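Local coordinates for protein 1-pyrroline-5-carboxylate dehydrogenase (Thermus thermophilus, PDB 1UZB) that probably catalyses the NAD-dependent oxidation of glutamate semialdehyde, formed from 1-pyrroline-5-carboxylate, to glutamate, as an aldehyde dehydrogenase family enzyme, at residues A[122-128]-A[354-359]; A[318-322]-A[417-421]. All blocks are in the same frame, centred on the assembly; numbering follows the deposited sequence. Where two conformers were deposited one is given.

Contact 1 (A[122-128]-A[354-359])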
loop_
_atom_site.group_PDB
_atom_site.type_symbol
_atom_site.label_atom_id
_atom_site.label_comp_id
_atom_site.label_asym_id
_atom_site.label_seq_id
_atom_site.Cartn_x
_atom_site.Cartn_y
_atom_site.Cartn_z
ATOM N N TYR A 122 5.841 -3.327 48.170
ATOM C CA TYR A 122 5.723 -4.134 49.378
ATOM C C TYR A 122 5.828 -5.643 49.208
ATOM O O TYR A 122 6.427 -6.307 50.055
ATOM C CB TYR A 122 4.414 -3.804 50.106
ATOM C CG TYR A 122 4.420 -2.448 50.769
ATOM C CD1 TYR A 122 3.513 -1.459 50.393
ATOM C CD2 TYR A 122 5.352 -2.146 51.763
ATOM C CE1 TYR A 122 3.535 -0.201 50.991
ATOM C CE2 TYR A 122 5.383 -0.895 52.365
ATOM C CZ TYR A 122 4.471 0.071 51.973
ATOM O OH TYR A 122 4.503 1.312 52.567
ATOM N N GLU A 123 5.269 -6.192 48.130
ATOM C CA GLU A 123 5.308 -7.643 47.958
ATOM C C GLU A 123 6.595 -8.236 47.391
ATOM O O GLU A 123 6.998 -9.330 47.800
ATOM C CB GLU A 123 4.126 -8.136 47.115
ATOM C CG GLU A 123 3.949 -9.650 47.233
ATOM C CD GLU A 123 2.735 -10.196 46.503
ATOM O OE1 GLU A 123 2.270 -11.293 46.889
ATOM O OE2 GLU A 123 2.254 -9.548 45.545
ATOM N N VAL A 124 7.233 -7.542 46.448
ATOM C CA VAL A 124 8.470 -8.065 45.875
ATOM C C VAL A 124 9.695 -7.163 46.032
ATOM O O VAL A 124 10.753 -7.442 45.473
ATOM C CB VAL A 124 8.302 -8.462 44.381
ATOM C CG1 VAL A 124 7.261 -9.569 44.257
ATOM C CG2 VAL A 124 7.910 -7.259 43.549
ATOM N N GLY A 125 9.549 -6.080 46.790
ATOM C CA GLY A 125 10.680 -5.208 47.052
ATOM C C GLY A 125 11.254 -4.349 45.946
ATOM O O GLY A 125 12.466 -4.111 45.909
ATOM N N LYS A 126 10.404 -3.884 45.040
ATOM C CA LYS A 126 10.866 -3.008 43.971
ATOM C C LYS A 126 10.832 -1.580 44.487
ATOM O O LYS A 126 9.937 -1.223 45.258
ATOM C CB LYS A 126 9.948 -3.098 42.749
ATOM C CG LYS A 126 9.970 -4.437 42.062
ATOM C CD LYS A 126 9.489 -4.339 40.625
ATOM C CE LYS A 126 9.792 -5.635 39.898
ATOM N NZ LYS A 126 9.540 -5.556 38.434
ATOM N N ASN A 127 11.806 -0.763 44.094
ATOM C CA ASN A 127 11.754 0.626 44.513
ATOM C C ASN A 127 10.666 1.268 43.643
ATOM O O ASN A 127 10.056 0.596 42.805
ATOM C CB ASN A 127 13.123 1.337 44.395
ATOM C CG ASN A 127 13.626 1.472 42.969
ATOM O OD1 ASN A 127 12.881 1.321 42.008
ATOM N ND2 ASN A 127 14.911 1.784 42.836
ATOM N N TRP A 128 10.409 2.554 43.840
ATOM C CA TRP A 128 9.334 3.228 43.117
ATOM C C TRP A 128 9.370 3.189 41.591
ATOM O O TRP A 128 8.360 2.879 40.958
ATOM C CB TRP A 128 9.236 4.678 43.585
ATOM C CG TRP A 128 8.862 4.853 45.036
ATOM C CD1 TRP A 128 8.984 3.935 46.048
ATOM C CD2 TRP A 128 8.371 6.050 45.641
ATOM N NE1 TRP A 128 8.601 4.495 47.246
ATOM C CE2 TRP A 128 8.221 5.794 47.023
ATOM C CE3 TRP A 128 8.047 7.322 45.147
ATOM C CZ2 TRP A 128 7.758 6.765 47.919
ATOM C CZ3 TRP A 128 7.588 8.288 46.039
ATOM C CH2 TRP A 128 7.448 8.001 47.408
ATOM N N ALA A 354 12.184 -1.118 50.494
ATOM C CA ALA A 354 11.697 -0.638 49.205
ATOM C C ALA A 354 10.793 0.597 49.297
ATOM O O ALA A 354 10.837 1.467 48.426
ATOM C CB ALA A 354 10.973 -1.771 48.478
ATOM N N GLU A 355 9.979 0.677 50.347
ATOM C CA GLU A 355 9.079 1.819 50.500
ATOM C C GLU A 355 9.829 3.148 50.588
ATOM O O GLU A 355 9.273 4.197 50.264
ATOM C CB GLU A 355 8.183 1.642 51.732
ATOM C CG GLU A 355 8.930 1.513 53.052
ATOM C CD GLU A 355 8.005 1.544 54.260
ATOM O OE1 GLU A 355 8.514 1.486 55.397
ATOM O OE2 GLU A 355 6.774 1.631 54.070
ATOM N N GLU A 356 11.087 3.103 51.025
ATOM C CA GLU A 356 11.911 4.309 51.140
ATOM C C GLU A 356 12.485 4.752 49.789
ATOM O O GLU A 356 13.196 5.753 49.706
ATOM C CB GLU A 356 13.075 4.072 52.106
ATOM C CG GLU A 356 12.684 3.750 53.544
ATOM C CD GLU A 356 11.970 4.896 54.237
ATOM O OE1 GLU A 356 12.204 6.062 53.856
ATOM O OE2 GLU A 356 11.190 4.631 55.177
ATOM N N ASN A 357 12.171 3.999 48.738
ATOM C CA ASN A 357 12.659 4.268 47.386
ATOM C C ASN A 357 14.183 4.336 47.296
ATOM O O ASN A 357 14.755 5.302 46.788
ATOM C CB ASN A 357 12.050 5.556 46.826
ATOM C CG ASN A 357 12.277 5.692 45.337
ATOM O OD1 ASN A 357 12.378 4.690 44.627
ATOM N ND2 ASN A 357 12.345 6.925 44.849
ATOM N N PRO A 358 14.865 3.297 47.792
ATOM C CA PRO A 358 16.327 3.247 47.758
ATOM C C PRO A 358 16.771 2.812 46.368
ATOM O O PRO A 358 15.938 2.452 45.533
ATOM C CB PRO A 358 16.643 2.188 48.798
ATOM C CG PRO A 358 15.544 1.195 48.552
ATOM C CD PRO A 358 14.320 2.086 48.436
ATOM N N ASP A 359 18.073 2.846 46.109
ATOM C CA ASP A 359 18.561 2.400 44.813
ATOM C C ASP A 359 18.316 0.899 44.714
ATOM O O ASP A 359 17.982 0.385 43.647
ATOM C CB ASP A 359 20.050 2.708 44.657
ATOM C CG ASP A 359 20.328 4.194 44.581
ATOM O OD1 ASP A 359 19.615 4.892 43.829
ATOM O OD2 ASP A 359 21.259 4.664 45.265
#

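Contact 2 (A[318-322]-A[417-421])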
loop_
_atom_site.group_PDB
_atom_site.type_symbol
_atom_site.label_atom_id
_atom_site.label_comp_id
_atom_site.label_asym_id
_atom_site.label_seq_id
_atom_site.Cartn_x
_atom_site.Cartn_y
_atom_site.Cartn_z
ATOM N N GLN A 318 17.839 -5.053 42.163
ATOM C CA GLN A 318 18.799 -5.936 42.797
ATOM C C GLN A 318 19.358 -7.035 41.886
ATOM O O GLN A 318 19.738 -8.113 42.355
ATOM C CB GLN A 318 18.149 -6.548 44.045
ATOM C CG GLN A 318 17.678 -5.525 45.107
ATOM C CD GLN A 318 16.371 -4.793 44.769
ATOM O OE1 GLN A 318 16.379 -3.698 44.196
ATOM N NE2 GLN A 318 15.245 -5.399 45.131
ATOM N N GLY A 319 19.421 -6.752 40.588
ATOM C CA GLY A 319 19.935 -7.719 39.631
ATOM C C GLY A 319 19.037 -8.919 39.398
ATOM O O GLY A 319 19.452 -9.902 38.779
ATOM N N GLN A 320 17.801 -8.843 39.882
ATOM C CA GLN A 320 16.851 -9.940 39.734
ATOM C C GLN A 320 16.074 -9.838 38.431
ATOM O O GLN A 320 14.843 -9.811 38.419
ATOM C CB GLN A 320 15.894 -9.959 40.929
ATOM C CG GLN A 320 16.612 -10.124 42.261
ATOM C CD GLN A 320 15.685 -10.003 43.450
ATOM O OE1 GLN A 320 15.573 -10.920 44.263
ATOM N NE2 GLN A 320 15.015 -8.859 43.563
ATOM N N LYS A 321 16.812 -9.770 37.327
ATOM C CA LYS A 321 16.208 -9.678 36.004
ATOM C C LYS A 321 16.917 -10.636 35.063
ATOM O O LYS A 321 18.138 -10.807 35.132
ATOM C CB LYS A 321 16.342 -8.260 35.445
ATOM C CG LYS A 321 15.722 -7.178 36.304
ATOM C CD LYS A 321 15.801 -5.829 35.617
ATOM C CE LYS A 321 15.209 -4.748 36.496
ATOM N NZ LYS A 321 15.258 -3.422 35.822
ATOM N N CYS A 322 16.151 -11.259 34.179
ATOM C CA CYS A 322 16.725 -12.178 33.210
ATOM C C CYS A 322 17.601 -11.407 32.232
ATOM O O CYS A 322 18.458 -11.986 31.568
ATOM C CB CYS A 322 15.613 -12.901 32.454
ATOM S SG CYS A 322 14.562 -13.877 33.531
ATOM N N GLU A 417 23.459 -18.303 36.228
ATOM C CA GLU A 417 22.596 -17.176 36.570
ATOM C C GLU A 417 22.381 -17.080 38.077
ATOM O O GLU A 417 21.715 -17.924 38.680
ATOM C CB GLU A 417 21.249 -17.312 35.857
ATOM C CG GLU A 417 20.372 -16.078 35.986
ATOM C CD GLU A 417 19.059 -16.209 35.240
ATOM O OE1 GLU A 417 18.691 -15.265 34.506
ATOM O OE2 GLU A 417 18.387 -17.251 35.392
ATOM N N ILE A 418 22.941 -16.031 38.673
ATOM C CA ILE A 418 22.853 -15.800 40.110
ATOM C C ILE A 418 21.554 -15.091 40.475
ATOM O O ILE A 418 20.967 -15.350 41.525
ATOM C CB ILE A 418 24.056 -14.959 40.586
ATOM C CG1 ILE A 418 25.355 -15.697 40.249
ATOM C CG2 ILE A 418 23.955 -14.694 42.085
ATOM C CD1 ILE A 418 26.605 -14.883 40.484
ATOM N N PHE A 419 21.115 -14.187 39.605
ATOM C CA PHE A 419 19.873 -13.453 39.819
ATOM C C PHE A 419 19.911 -12.628 41.098
ATOM O O PHE A 419 18.942 -12.592 41.859
ATOM C CB PHE A 419 18.697 -14.432 39.853
ATOM C CG PHE A 419 17.531 -14.010 39.006
ATOM C CD1 PHE A 419 16.320 -13.650 39.591
ATOM C CD2 PHE A 419 17.641 -13.980 37.619
ATOM C CE1 PHE A 419 15.234 -13.271 38.803
ATOM C CE2 PHE A 419 16.561 -13.603 36.826
ATOM C CZ PHE A 419 15.356 -13.247 37.418
ATOM N N GLY A 420 21.041 -11.968 41.320
ATOM C CA GLY A 420 21.218 -11.132 42.492
ATOM C C GLY A 420 22.135 -9.976 42.134
ATOM O O GLY A 420 22.599 -9.892 40.996
ATOM N N PRO A 421 22.423 -9.072 43.078
ATOM C CA PRO A 421 23.297 -7.924 42.805
ATOM C C PRO A 421 24.775 -8.300 42.782
ATOM O O PRO A 421 25.569 -7.780 43.568
ATOM C CB PRO A 421 22.957 -6.963 43.940
ATOM C CG PRO A 421 22.669 -7.900 45.080
ATOM C CD PRO A 421 21.867 -9.012 44.443
HETATM O O HOH W 1 22.021 -10.469 37.956
HETATM O O HOH W 2 18.235 -12.085 44.356
HETATM O O HOH W 3 20.021 -12.862 34.664
#

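Contact 1 (A[122-128]-A[354-359])
The nearest CA atoms across the two segments are those of Asn-127 and Asn-357, 4.7 Å apart. Residues 122-128 form the turn between helices 113-124 and 128-149 of this aldehyde dehydrogenase fold. The first helix ends, Gly-125 breaks away with positive phi, and Asn-127 is the N-cap of the second. Its OD1 accepts a bond from Glu-130 N. Residues 354-359 begin as a 3-10 turn, closed by Asn-357 N bonding to Ala-354 O. The methyl of Ala-354 points into the interhelical turn, where its CB lies 3.4 Å from Lys-126 O. That carbonyl oxygen is buried and has no hydrogen-bond partner in the model.

The two asparagines divide the polar work. Asn-127 places CG between its backbone N and carbonyl carbon (chi1 65°). While OD1 caps the helix, ND2 donates to Pro-358 O at 3.0 Å. This bond lies in the carbonyl plane and close to the Asn-127 amide plane. Asn-357 OD1 in turn accepts from Trp-128 N, which comes from above the carbonyl plane.

Trp-128 is gripped at a face and at an edge. The Asn-357 amide stacks on it, with planes 18° apart. Asn-357 CB makes a CH-pi contact, 3.5 Å from the centroid of the five-membered ring. At the edge, Trp-128 NE1 donates to Glu-355 O at 3.1 Å, a bond tilted from the ring plane. Met-23 and Leu-27 of helix 17-32 also touch this indole. The same helix packs on Tyr-122 through Leu-27 and Val-30. The extended chain of Glu-355 reaches this tyrosine, where Tyr-122 OH donates to Glu-355 OE2 at 2.7 Å, nearly in line with the acceptor's C-O bond.

Contact 2 (A[318-322]-A[417-421])
Phe-419 packs one ring face against the backbone of Gln-320 and Lys-321. Their peptide link covers that face, with Gln-320 C 3.5 Å from the ring plane, nearer its periphery than its centre. Phe-419 CE2 is also 3.5 Å from Lys-321 C. The ring gets there by an unusual first torsion (chi1 -133°), away from the staggered positions. Cys-322 SG sits at the ring edge, 3.9 Å from Phe-419 CE2. This sulfur-aromatic contact is tentative, because Cys-322 was deposited in two conformers.

No direct hydrogen bond joins the two segments. Gln-318 O comes within 2.9 Å of Pro-421 N, but proline has no hydrogen to give. Waters do the bridging instead. One donates to both Gln-320 OE1 and Phe-419 O, the latter at 2.6 Å. A second lies near Gly-319 O and Gly-420 O. A third lies near Lys-321 O and Glu-417 OE1.

These loops carry two sequence signatures of the aldehyde dehydrogenase family. Gly-319 to Cys-322 read Gly-Gln-Lys-Cys, and Cys-322 matches the nucleophilic cysteine of relatives. Glu-417 to Pro-421 belong to the Glu-Ile-Phe-Gly-Pro motif. Its Glu and Phe line the cofactor site in related enzymes, probably here too.

Gln-320 is the centre of an inverse gamma turn, closed by a weak bond from Lys-321 N to Gly-319 O. Val-364 N binds Gln-320 OE1 as well, Asn-184 ND2 binds Gln-320 O, and Asn-293 ND2 holds Cys-322 O. Gly-291 N holds Glu-417 OE1, a second partner beside the water. Gln-368 of helix 366-379 touches both Phe-419 and Gln-320.

Overall arrangement
The centres of contacts 1 and 2 lie about 16 Å apart, and their segments alternate along the chain. They meet directly: Gln-318 NE2 of contact 2, which also bonds to Pro-362 O, is 3.2 Å from Gly-125 O of contact 1, a probable hydrogen bond. Glu-130, whose backbone N is capped in contact 1, makes a salt bridge from OE1 to Lys-321 NZ of contact 2. Contact 2 probably lies at the active site, since it holds the Cys-322 loop beside the likely cofactor-site residues Glu-417 and Phe-419. Contact 1 lies farther from the centre of the chain, about 18 Å against 13 Å for contact 2 (centre to centre).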